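PDB 6H24: replication protein from Sphinx1.76-related DNA, which probably initiates replication of its plasmid, this chain being the N-terminal winged-helix (WH1) domain of a longer protein. Local coordinates for residues R23-A32 and L45-F56; K6-Y15 and A116-Q127. All coordinates share one frame; numbering follows the deposited sequence.

Overall arrangement
Both interactions lie in one winged-helix WH1 domain, on opposite sides of its centre, and their centres are about 18 Å apart. Interaction 1 sets helix 19-34 across strand 45-48 and helix 49-56: it is partly buried, with leucine, valine and alanine in the middle, a carboxylate grip at one end and an arginine chain lying over a phenylalanine face at the other. Interaction 2 is the more buried, joining helix 2-14 to the turn and helix near the far end of the chain through leucine and methionine packing bordered by a salt bridge. They share no helix, yet they meet where Ile29 of the first packs on Ile121 and Glu125 of the second.

Interaction 1: R23-A32 and L45-F56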
loop_
_atom_site.group_PDB
_atom_site.type_symbol
_atom_site.label_atom_id
_atom_site.label_comp_id
_atom_site.label_asym_id
_atom_site.label_seq_id
_atom_site.Cartn_x
_atom_site.Cartn_y
_atom_site.Cartn_z
ATOM N N ARG A 23 -16.954 8.938 -1.807
ATOM C CA ARG A 23 -18.044 8.011 -2.071
ATOM C C ARG A 23 -17.521 6.626 -2.425
ATOM O O ARG A 23 -18.141 5.618 -2.061
ATOM C CB ARG A 23 -18.935 8.573 -3.176
ATOM C CG ARG A 23 -19.762 9.753 -2.690
ATOM C CD ARG A 23 -20.520 10.402 -3.815
ATOM N NE ARG A 23 -21.490 11.377 -3.333
ATOM C CZ ARG A 23 -22.181 12.185 -4.131
ATOM N NH1 ARG A 23 -21.982 12.141 -5.440
ATOM N NH2 ARG A 23 -23.052 13.043 -3.620
ATOM N N LEU A 24 -16.392 6.547 -3.130
ATOM C CA LEU A 24 -15.769 5.249 -3.370
ATOM C C LEU A 24 -15.524 4.529 -2.047
ATOM O O LEU A 24 -15.831 3.338 -1.898
ATOM C CB LEU A 24 -14.465 5.434 -4.142
ATOM C CG LEU A 24 -13.560 4.210 -4.268
ATOM C CD1 LEU A 24 -14.198 3.138 -5.122
ATOM C CD2 LEU A 24 -12.224 4.626 -4.865
ATOM N N ILE A 25 -14.955 5.242 -1.073
ATOM C CA ILE A 25 -14.666 4.641 0.229
ATOM C C ILE A 25 -15.957 4.250 0.939
ATOM O O ILE A 25 -16.074 3.138 1.476
ATOM C CB ILE A 25 -13.807 5.597 1.077
ATOM C CG1 ILE A 25 -12.396 5.680 0.497
ATOM C CG2 ILE A 25 -13.761 5.148 2.538
ATOM C CD1 ILE A 25 -11.555 6.787 1.107
ATOM N N LEU A 26 -16.940 5.157 0.966
ATOM C CA LEU A 26 -18.212 4.851 1.618
ATOM C C LEU A 26 -18.863 3.626 0.984
ATOM O O LEU A 26 -19.399 2.760 1.687
ATOM C CB LEU A 26 -19.155 6.059 1.548
ATOM N N LEU A 27 -18.832 3.540 -0.348
ATOM C CA LEU A 27 -19.459 2.414 -1.026
ATOM C C LEU A 27 -18.750 1.106 -0.702
ATOM O O LEU A 27 -19.400 0.067 -0.549
ATOM C CB LEU A 27 -19.464 2.654 -2.536
ATOM C CG LEU A 27 -20.379 3.769 -3.037
ATOM C CD1 LEU A 27 -20.006 4.097 -4.479
ATOM C CD2 LEU A 27 -21.843 3.383 -2.925
ATOM N N ALA A 28 -17.413 1.120 -0.645
ATOM C CA ALA A 28 -16.686 -0.091 -0.279
ATOM C C ALA A 28 -17.121 -0.575 1.098
ATOM O O ALA A 28 -17.293 -1.781 1.316
ATOM C CB ALA A 28 -15.176 0.158 -0.323
ATOM N N ILE A 29 -17.291 0.358 2.036
ATOM C CA ILE A 29 -17.734 0.011 3.389
ATOM C C ILE A 29 -19.133 -0.588 3.359
ATOM O O ILE A 29 -19.399 -1.625 3.979
ATOM C CB ILE A 29 -17.684 1.253 4.300
ATOM C CG1 ILE A 29 -16.245 1.716 4.512
ATOM C CG2 ILE A 29 -18.367 0.972 5.635
ATOM C CD1 ILE A 29 -16.133 3.127 5.032
ATOM N N ILE A 30 -20.049 0.068 2.652
ATOM C CA ILE A 30 -21.437 -0.384 2.593
ATOM C C ILE A 30 -21.533 -1.756 1.936
ATOM O O ILE A 30 -22.192 -2.667 2.452
ATOM C CB ILE A 30 -22.294 0.656 1.848
ATOM C CG1 ILE A 30 -22.441 1.915 2.701
ATOM C CG2 ILE A 30 -23.658 0.074 1.479
ATOM C CD1 ILE A 30 -23.053 3.079 1.957
ATOM N N GLU A 31 -20.895 -1.922 0.771
ATOM C CA GLU A 31 -20.990 -3.199 0.071
ATOM C C GLU A 31 -20.338 -4.325 0.867
ATOM O O GLU A 31 -20.809 -5.469 0.818
ATOM C CB GLU A 31 -20.360 -3.092 -1.317
ATOM C CG GLU A 31 -20.645 -4.292 -2.207
ATOM C CD GLU A 31 -20.449 -3.995 -3.685
ATOM O OE1 GLU A 31 -20.638 -2.833 -4.106
ATOM O OE2 GLU A 31 -20.106 -4.931 -4.434
ATOM N N ALA A 32 -19.271 -4.028 1.612
ATOM C CA ALA A 32 -18.642 -5.054 2.432
ATOM C C ALA A 32 -19.631 -5.588 3.456
ATOM O O ALA A 32 -19.872 -6.796 3.546
ATOM C CB ALA A 32 -17.403 -4.489 3.128
ATOM N N LEU A 45 -11.919 -5.310 -1.598
ATOM C CA LEU A 45 -13.306 -4.901 -1.435
ATOM C C LEU A 45 -13.842 -4.484 -2.795
ATOM O O LEU A 45 -13.216 -3.677 -3.485
ATOM C CB LEU A 45 -13.401 -3.743 -0.449
ATOM C CG LEU A 45 -12.901 -4.047 0.959
ATOM C CD1 LEU A 45 -12.825 -2.785 1.778
ATOM C CD2 LEU A 45 -13.835 -5.044 1.606
ATOM N N THR A 46 -14.983 -5.040 -3.182
ATOM C CA THR A 46 -15.594 -4.730 -4.465
ATOM C C THR A 46 -16.552 -3.551 -4.329
ATOM O O THR A 46 -17.250 -3.412 -3.319
ATOM C CB THR A 46 -16.330 -5.953 -5.019
ATOM O OG1 THR A 46 -15.393 -7.020 -5.234
ATOM C CG2 THR A 46 -17.034 -5.626 -6.334
ATOM N N VAL A 47 -16.557 -2.691 -5.347
ATOM C CA VAL A 47 -17.534 -1.616 -5.492
ATOM C C VAL A 47 -18.148 -1.714 -6.881
ATOM O O VAL A 47 -17.425 -1.762 -7.884
ATOM C CB VAL A 47 -16.916 -0.220 -5.284
ATOM C CG1 VAL A 47 -17.954 0.870 -5.564
ATOM C CG2 VAL A 47 -16.362 -0.082 -3.877
ATOM N N HIS A 48 -19.474 -1.767 -6.936
ATOM C CA HIS A 48 -20.214 -1.813 -8.185
ATOM C C HIS A 48 -20.665 -0.419 -8.589
ATOM O O HIS A 48 -21.162 0.347 -7.760
ATOM C CB HIS A 48 -21.446 -2.716 -8.064
ATOM C CG HIS A 48 -21.130 -4.175 -7.981
ATOM N ND1 HIS A 48 -20.585 -4.763 -6.861
ATOM C CD2 HIS A 48 -21.305 -5.171 -8.881
ATOM C CE1 HIS A 48 -20.424 -6.057 -7.081
ATOM N NE2 HIS A 48 -20.849 -6.328 -8.300
ATOM N N ALA A 49 -20.501 -0.090 -9.873
ATOM C CA ALA A 49 -21.092 1.147 -10.372
ATOM C C ALA A 49 -22.595 1.174 -10.113
ATOM O O ALA A 49 -23.164 2.245 -9.875
ATOM C CB ALA A 49 -20.806 1.320 -11.865
ATOM N N SER A 50 -23.248 0.008 -10.147
ATOM C CA SER A 50 -24.678 -0.052 -9.869
ATOM C C SER A 50 -24.985 0.429 -8.457
ATOM O O SER A 50 -26.003 1.093 -8.232
ATOM C CB SER A 50 -25.188 -1.482 -10.063
ATOM O OG SER A 50 -24.431 -2.402 -9.292
ATOM N N SER A 51 -24.113 0.120 -7.493
ATOM C CA SER A 51 -24.316 0.605 -6.130
ATOM C C SER A 51 -24.117 2.115 -6.057
ATOM O O SER A 51 -24.859 2.814 -5.361
ATOM C CB SER A 51 -23.372 -0.105 -5.162
ATOM O OG SER A 51 -23.528 -1.511 -5.227
ATOM N N TYR A 52 -23.109 2.632 -6.769
ATOM C CA TYR A 52 -22.904 4.077 -6.838
ATOM C C TYR A 52 -24.155 4.755 -7.364
ATOM O O TYR A 52 -24.630 5.745 -6.786
ATOM C CB TYR A 52 -21.660 4.348 -7.704
ATOM C CG TYR A 52 -21.195 5.788 -7.850
ATOM C CD1 TYR A 52 -21.319 6.704 -6.814
ATOM C CD2 TYR A 52 -20.525 6.194 -8.997
ATOM C CE1 TYR A 52 -20.860 8.013 -6.954
ATOM C CE2 TYR A 52 -20.058 7.489 -9.142
ATOM C CZ TYR A 52 -20.225 8.392 -8.119
ATOM O OH TYR A 52 -19.753 9.679 -8.283
ATOM N N ILE A 53 -24.736 4.189 -8.418
ATOM C CA ILE A 53 -25.985 4.702 -8.970
ATOM C C ILE A 53 -27.101 4.619 -7.932
ATOM O O ILE A 53 -27.838 5.587 -7.712
ATOM C CB ILE A 53 -26.344 3.919 -10.246
ATOM C CG1 ILE A 53 -25.346 4.240 -11.358
ATOM C CG2 ILE A 53 -27.767 4.222 -10.685
ATOM C CD1 ILE A 53 -25.353 3.232 -12.480
ATOM N N ASN A 54 -27.234 3.464 -7.266
ATOM C CA ASN A 54 -28.338 3.275 -6.330
ATOM C C ASN A 54 -28.181 4.133 -5.082
ATOM O O ASN A 54 -29.183 4.571 -4.502
ATOM C CB ASN A 54 -28.453 1.805 -5.918
ATOM C CG ASN A 54 -29.019 0.928 -7.016
ATOM O OD1 ASN A 54 -29.662 1.411 -7.947
ATOM N ND2 ASN A 54 -28.791 -0.376 -6.904
ATOM N N GLN A 55 -26.945 4.371 -4.643
ATOM C CA GLN A 55 -26.742 5.094 -3.393
ATOM C C GLN A 55 -26.791 6.605 -3.591
ATOM O O GLN A 55 -27.285 7.324 -2.718
ATOM C CB GLN A 55 -25.408 4.687 -2.765
ATOM C CG GLN A 55 -25.447 3.362 -2.010
ATOM C CD GLN A 55 -26.070 3.490 -0.630
ATOM O OE1 GLN A 55 -26.019 4.551 -0.008
ATOM N NE2 GLN A 55 -26.661 2.403 -0.144
ATOM N N PHE A 56 -26.296 7.113 -4.723
ATOM C CA PHE A 56 -26.111 8.550 -4.882
ATOM C C PHE A 56 -26.847 9.150 -6.067
ATOM O O PHE A 56 -26.770 10.370 -6.265
ATOM C CB PHE A 56 -24.613 8.859 -4.955
ATOM C CG PHE A 56 -23.909 8.589 -3.665
ATOM C CD1 PHE A 56 -24.047 9.461 -2.601
ATOM C CD2 PHE A 56 -23.187 7.427 -3.481
ATOM C CE1 PHE A 56 -23.428 9.209 -1.395
ATOM C CE2 PHE A 56 -22.568 7.166 -2.277
ATOM C CZ PHE A 56 -22.694 8.058 -1.230
HETATM O O HOH W 1 -19.632 11.844 -6.644
HETATM O O HOH W 2 -16.889 -3.853 -0.656
#
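Glu31 OE1 accepts two donors at the start of helix 49-56: the backbone N of His48, at 3.2 Å, met on the syn side, a little out of the carboxylate plane, at an N-H...O angle of 151°, and, weakly, Ser51 OG. An extended chain, CG anti to the backbone N (chi1 -169°), carries the carboxylate there. Its other oxygen, OE2, lies at the edge of the imidazole, by His48 ND1, but at 2.5 Å that bond is too short to trust, and Glu31 has a second conformer.

Leu27 fits as a knob into the hole formed by Ser51, Tyr52, Gln55 and Phe56. Its CD1 meets Tyr52 CB at 3.6 Å and its CD2 meets Gln55 CG at 3.7 Å, while its CB rests on Val47 CG1. Val47 CG2 turns onto Ala28, whose CB is 3.8 Å off.

At the far end Arg23 CD sits 3.7 Å from the centroid of the Phe56 ring, almost straight over its face, in a CH-pi contact, the guanidinium plane turned 26° from the ring. One water bonds Tyr52 OH and, weakly, Arg23 NH1. Helix 19-34 thus packs on edge strand 45-48, which pairs with strand 108-113, and on the following helix of the winged-helix WH1 domain. The His48 N-H, at the N-cap of helix 49-56, and that helix's positive end would probably favour the charged form of Glu31.

Interaction 2: K6-Y15 and A116-Q127; sequences KDNALMNASY and AVVPLITRLEEQ
The guanidinium of Arg123 has Met11 SD over one face and Asp7 OD2 at its edge. Tyr15 has Met11 O over the centre of one ring face. Arg123 NE donates to the syn lone pair of Asp7 OD2 at 3.0 Å, 155° at the hydrogen, and NH2 adds a weak bond to OD1, with the carboxylate plane turned 36° from the guanidinium. Arg123 NH1 forms a salt bridge with Glu126, so two acids hold the group. Two successive turns of the Arg123 chain fold the guanidinium back over the sulfur of Met11.

Leu10 CD2 packs on Leu120 CD1 at 3.8 Å and on Leu124 CD2 at 3.9 Å; Met11 CE touches Leu124 CD2. Polar bonds close the two ends: Lys6 NZ reaches Ala116 O at 3.0 Å in the carbonyl plane, and Gln127 NE2 donates to Ser14 OG at 3.1 Å, which donates to Met11 O. Phe79, Tyr81 and Trp96 continue the apolar layer, and Ala116 also packs on Gln99 of the second subunit. Helical segments 6-14 and 121-127, from near the chain's two ends, run side by side at 37° within the winged-helix WH1 fold of Rep initiators.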
loop_
_atom_site.group_PDB
_atom_site.type_symbol
_atom_site.label_atom_id
_atom_site.label_comp_id
_atom_site.label_asym_id
_atom_site.label_seq_id
_atom_site.Cartn_x
_atom_site.Cartn_y
_atom_site.Cartn_z
ATOM N N LYS A 6 -2.880 9.779 14.874
ATOM C CA LYS A 6 -3.130 9.236 13.539
ATOM C C LYS A 6 -4.518 9.639 13.049
ATOM O O LYS A 6 -4.685 10.021 11.887
ATOM C CB LYS A 6 -2.935 7.718 13.525
ATOM C CG LYS A 6 -3.060 7.110 12.120
ATOM C CD LYS A 6 -2.797 5.597 12.061
ATOM C CE LYS A 6 -3.707 4.754 12.920
ATOM N NZ LYS A 6 -3.450 3.317 12.618
ATOM N N ASP A 7 -5.526 9.539 13.923
ATOM C CA ASP A 7 -6.882 9.960 13.582
ATOM C C ASP A 7 -6.873 11.401 13.084
ATOM O O ASP A 7 -7.417 11.710 12.017
ATOM C CB ASP A 7 -7.763 9.796 14.831
ATOM C CG ASP A 7 -9.252 10.062 14.590
ATOM O OD1 ASP A 7 -9.609 10.973 13.818
ATOM O OD2 ASP A 7 -10.081 9.368 15.230
ATOM N N ASN A 8 -6.191 12.284 13.818
ATOM C CA ASN A 8 -6.107 13.685 13.424
ATOM C C ASN A 8 -5.456 13.837 12.058
ATOM O O ASN A 8 -5.932 14.600 11.209
ATOM C CB ASN A 8 -5.306 14.473 14.459
ATOM C CG ASN A 8 -6.073 14.708 15.736
ATOM O OD1 ASN A 8 -7.293 14.542 15.786
ATOM N ND2 ASN A 8 -5.363 15.115 16.779
ATOM N N ALA A 9 -4.334 13.146 11.843
ATOM C CA ALA A 9 -3.630 13.267 10.570
ATOM C C ALA A 9 -4.495 12.773 9.420
ATOM O O ALA A 9 -4.536 13.394 8.349
ATOM C CB ALA A 9 -2.309 12.500 10.622
ATOM N N LEU A 10 -5.182 11.646 9.612
ATOM C CA LEU A 10 -6.015 11.099 8.546
ATOM C C LEU A 10 -7.206 12.007 8.258
ATOM O O LEU A 10 -7.563 12.224 7.092
ATOM C CB LEU A 10 -6.484 9.695 8.918
ATOM C CG LEU A 10 -7.286 8.977 7.833
ATOM C CD1 LEU A 10 -6.393 8.766 6.615
ATOM C CD2 LEU A 10 -7.843 7.655 8.320
ATOM N N MET A 11 -7.849 12.539 9.304
ATOM C CA MET A 11 -9.002 13.404 9.085
ATOM C C MET A 11 -8.601 14.689 8.369
ATOM O O MET A 11 -9.313 15.157 7.472
ATOM C CB MET A 11 -9.680 13.730 10.418
ATOM C CG MET A 11 -10.306 12.542 11.143
ATOM S SD MET A 11 -11.449 11.567 10.133
ATOM C CE MET A 11 -10.513 10.048 9.950
ATOM N N ASN A 12 -7.458 15.271 8.738
ATOM C CA ASN A 12 -6.994 16.460 8.036
ATOM C C ASN A 12 -6.687 16.132 6.581
ATOM O O ASN A 12 -6.993 16.921 5.678
ATOM C CB ASN A 12 -5.766 17.040 8.734
ATOM C CG ASN A 12 -6.131 17.952 9.890
ATOM O OD1 ASN A 12 -6.849 18.936 9.716
ATOM N ND2 ASN A 12 -5.628 17.635 11.077
ATOM N N ALA A 13 -6.081 14.970 6.332
ATOM C CA ALA A 13 -5.810 14.559 4.958
ATOM C C ALA A 13 -7.096 14.270 4.192
ATOM O O ALA A 13 -7.146 14.447 2.968
ATOM C CB ALA A 13 -4.897 13.330 4.957
ATOM N N SER A 14 -8.148 13.845 4.891
ATOM C CA SER A 14 -9.402 13.498 4.227
ATOM C C SER A 14 -10.014 14.678 3.483
ATOM O O SER A 14 -10.735 14.476 2.499
ATOM C CB SER A 14 -10.389 12.939 5.259
ATOM O OG SER A 14 -11.014 13.966 6.011
ATOM N N TYR A 15 -9.748 15.911 3.928
ATOM C CA TYR A 15 -10.281 17.083 3.246
ATOM C C TYR A 15 -9.786 17.199 1.810
ATOM O O TYR A 15 -10.394 17.929 1.018
ATOM C CB TYR A 15 -9.908 18.369 3.986
ATOM C CG TYR A 15 -10.443 18.509 5.395
ATOM C CD1 TYR A 15 -11.643 17.922 5.779
ATOM C CD2 TYR A 15 -9.748 19.251 6.340
ATOM C CE1 TYR A 15 -12.131 18.068 7.071
ATOM C CE2 TYR A 15 -10.222 19.400 7.628
ATOM C CZ TYR A 15 -11.411 18.808 7.991
ATOM O OH TYR A 15 -11.873 18.967 9.279
ATOM N N ALA A 116 -2.659 1.107 8.035
ATOM C CA ALA A 116 -2.839 2.213 8.971
ATOM C C ALA A 116 -4.264 2.753 8.948
ATOM O O ALA A 116 -4.735 3.304 9.959
ATOM C CB ALA A 116 -1.864 3.342 8.638
ATOM N N VAL A 117 -4.950 2.615 7.818
ATOM C CA VAL A 117 -6.290 3.163 7.653
ATOM C C VAL A 117 -7.360 2.212 8.180
ATOM O O VAL A 117 -8.394 2.665 8.688
ATOM C CB VAL A 117 -6.504 3.490 6.164
ATOM C CG1 VAL A 117 -7.933 3.914 5.904
ATOM C CG2 VAL A 117 -5.524 4.584 5.728
ATOM N N VAL A 118 -7.110 0.904 8.090
ATOM C CA VAL A 118 -8.121 -0.086 8.466
ATOM C C VAL A 118 -8.770 0.216 9.819
ATOM O O VAL A 118 -10.006 0.150 9.914
ATOM C CB VAL A 118 -7.521 -1.494 8.400
ATOM C CG1 VAL A 118 -8.454 -2.499 9.037
ATOM C CG2 VAL A 118 -7.214 -1.905 6.960
ATOM N N PRO A 119 -8.028 0.517 10.891
ATOM C CA PRO A 119 -8.683 0.728 12.197
ATOM C C PRO A 119 -9.496 2.003 12.274
ATOM O O PRO A 119 -10.285 2.157 13.214
ATOM C CB PRO A 119 -7.516 0.774 13.193
ATOM C CG PRO A 119 -6.291 0.995 12.378
ATOM C CD PRO A 119 -6.554 0.525 10.986
ATOM N N LEU A 120 -9.336 2.912 11.318
ATOM C CA LEU A 120 -10.068 4.172 11.292
ATOM C C LEU A 120 -11.174 4.189 10.243
ATOM O O LEU A 120 -11.703 5.259 9.939
ATOM C CB LEU A 120 -9.096 5.327 11.047
ATOM C CG LEU A 120 -8.162 5.623 12.222
ATOM C CD1 LEU A 120 -6.981 6.488 11.799
ATOM C CD2 LEU A 120 -8.929 6.285 13.355
ATOM N N ILE A 121 -11.552 3.032 9.695
ATOM C CA ILE A 121 -12.560 3.013 8.637
ATOM C C ILE A 121 -13.901 3.539 9.153
ATOM O O ILE A 121 -14.610 4.249 8.433
ATOM C CB ILE A 121 -12.691 1.602 8.043
ATOM C CG1 ILE A 121 -11.537 1.327 7.076
ATOM C CG2 ILE A 121 -13.999 1.460 7.285
ATOM C CD1 ILE A 121 -11.669 2.058 5.746
ATOM N N THR A 122 -14.274 3.210 10.393
ATOM C CA THR A 122 -15.544 3.720 10.899
ATOM C C THR A 122 -15.499 5.232 11.073
ATOM O O THR A 122 -16.520 5.907 10.884
ATOM C CB THR A 122 -15.942 3.034 12.206
ATOM O OG1 THR A 122 -16.147 1.643 11.949
ATOM C CG2 THR A 122 -17.242 3.631 12.730
ATOM N N ARG A 123 -14.335 5.782 11.433
ATOM C CA ARG A 123 -14.197 7.233 11.499
ATOM C C ARG A 123 -14.348 7.856 10.116
ATOM O O ARG A 123 -14.955 8.924 9.969
ATOM C CB ARG A 123 -12.847 7.606 12.106
ATOM C CG ARG A 123 -12.718 7.266 13.582
ATOM C CD ARG A 123 -13.464 8.273 14.455
ATOM N NE ARG A 123 -12.889 9.614 14.354
ATOM C CZ ARG A 123 -13.448 10.641 13.714
ATOM N NH1 ARG A 123 -14.620 10.514 13.105
ATOM N NH2 ARG A 123 -12.825 11.811 13.691
ATOM N N LEU A 124 -13.799 7.206 9.085
ATOM C CA LEU A 124 -13.983 7.713 7.729
ATOM C C LEU A 124 -15.443 7.634 7.304
ATOM O O LEU A 124 -15.940 8.532 6.619
ATOM C CB LEU A 124 -13.108 6.950 6.737
ATOM C CG LEU A 124 -11.601 7.180 6.844
ATOM C CD1 LEU A 124 -10.854 6.248 5.890
ATOM C CD2 LEU A 124 -11.245 8.634 6.569
ATOM N N GLU A 125 -16.136 6.547 7.655
ATOM C CA GLU A 125 -17.559 6.464 7.332
ATOM C C GLU A 125 -18.304 7.649 7.939
ATOM O O GLU A 125 -19.181 8.233 7.292
ATOM C CB GLU A 125 -18.133 5.117 7.778
ATOM C CG GLU A 125 -19.622 4.937 7.446
ATOM C CD GLU A 125 -20.171 3.551 7.778
ATOM O OE1 GLU A 125 -19.533 2.797 8.547
ATOM O OE2 GLU A 125 -21.272 3.224 7.277
ATOM N N GLU A 126 -17.963 8.022 9.180
ATOM C CA GLU A 126 -18.578 9.176 9.830
ATOM C C GLU A 126 -18.204 10.465 9.112
ATOM O O GLU A 126 -19.065 11.306 8.823
ATOM C CB GLU A 126 -18.135 9.255 11.296
ATOM C CG GLU A 126 -18.578 8.078 12.153
ATOM C CD GLU A 126 -17.914 8.046 13.523
ATOM O OE1 GLU A 126 -17.176 8.996 13.867
ATOM O OE2 GLU A 126 -18.130 7.060 14.258
ATOM N N GLN A 127 -16.917 10.617 8.792
ATOM C CA GLN A 127 -16.422 11.828 8.152
ATOM C C GLN A 127 -17.109 12.078 6.817
ATOM O O GLN A 127 -17.391 13.227 6.455
ATOM C CB GLN A 127 -14.906 11.693 7.952
ATOM C CG GLN A 127 -14.206 12.937 7.455
ATOM C CD GLN A 127 -13.905 13.913 8.569
ATOM O OE1 GLN A 127 -14.526 13.868 9.635
ATOM N NE2 GLN A 127 -12.944 14.801 8.334
#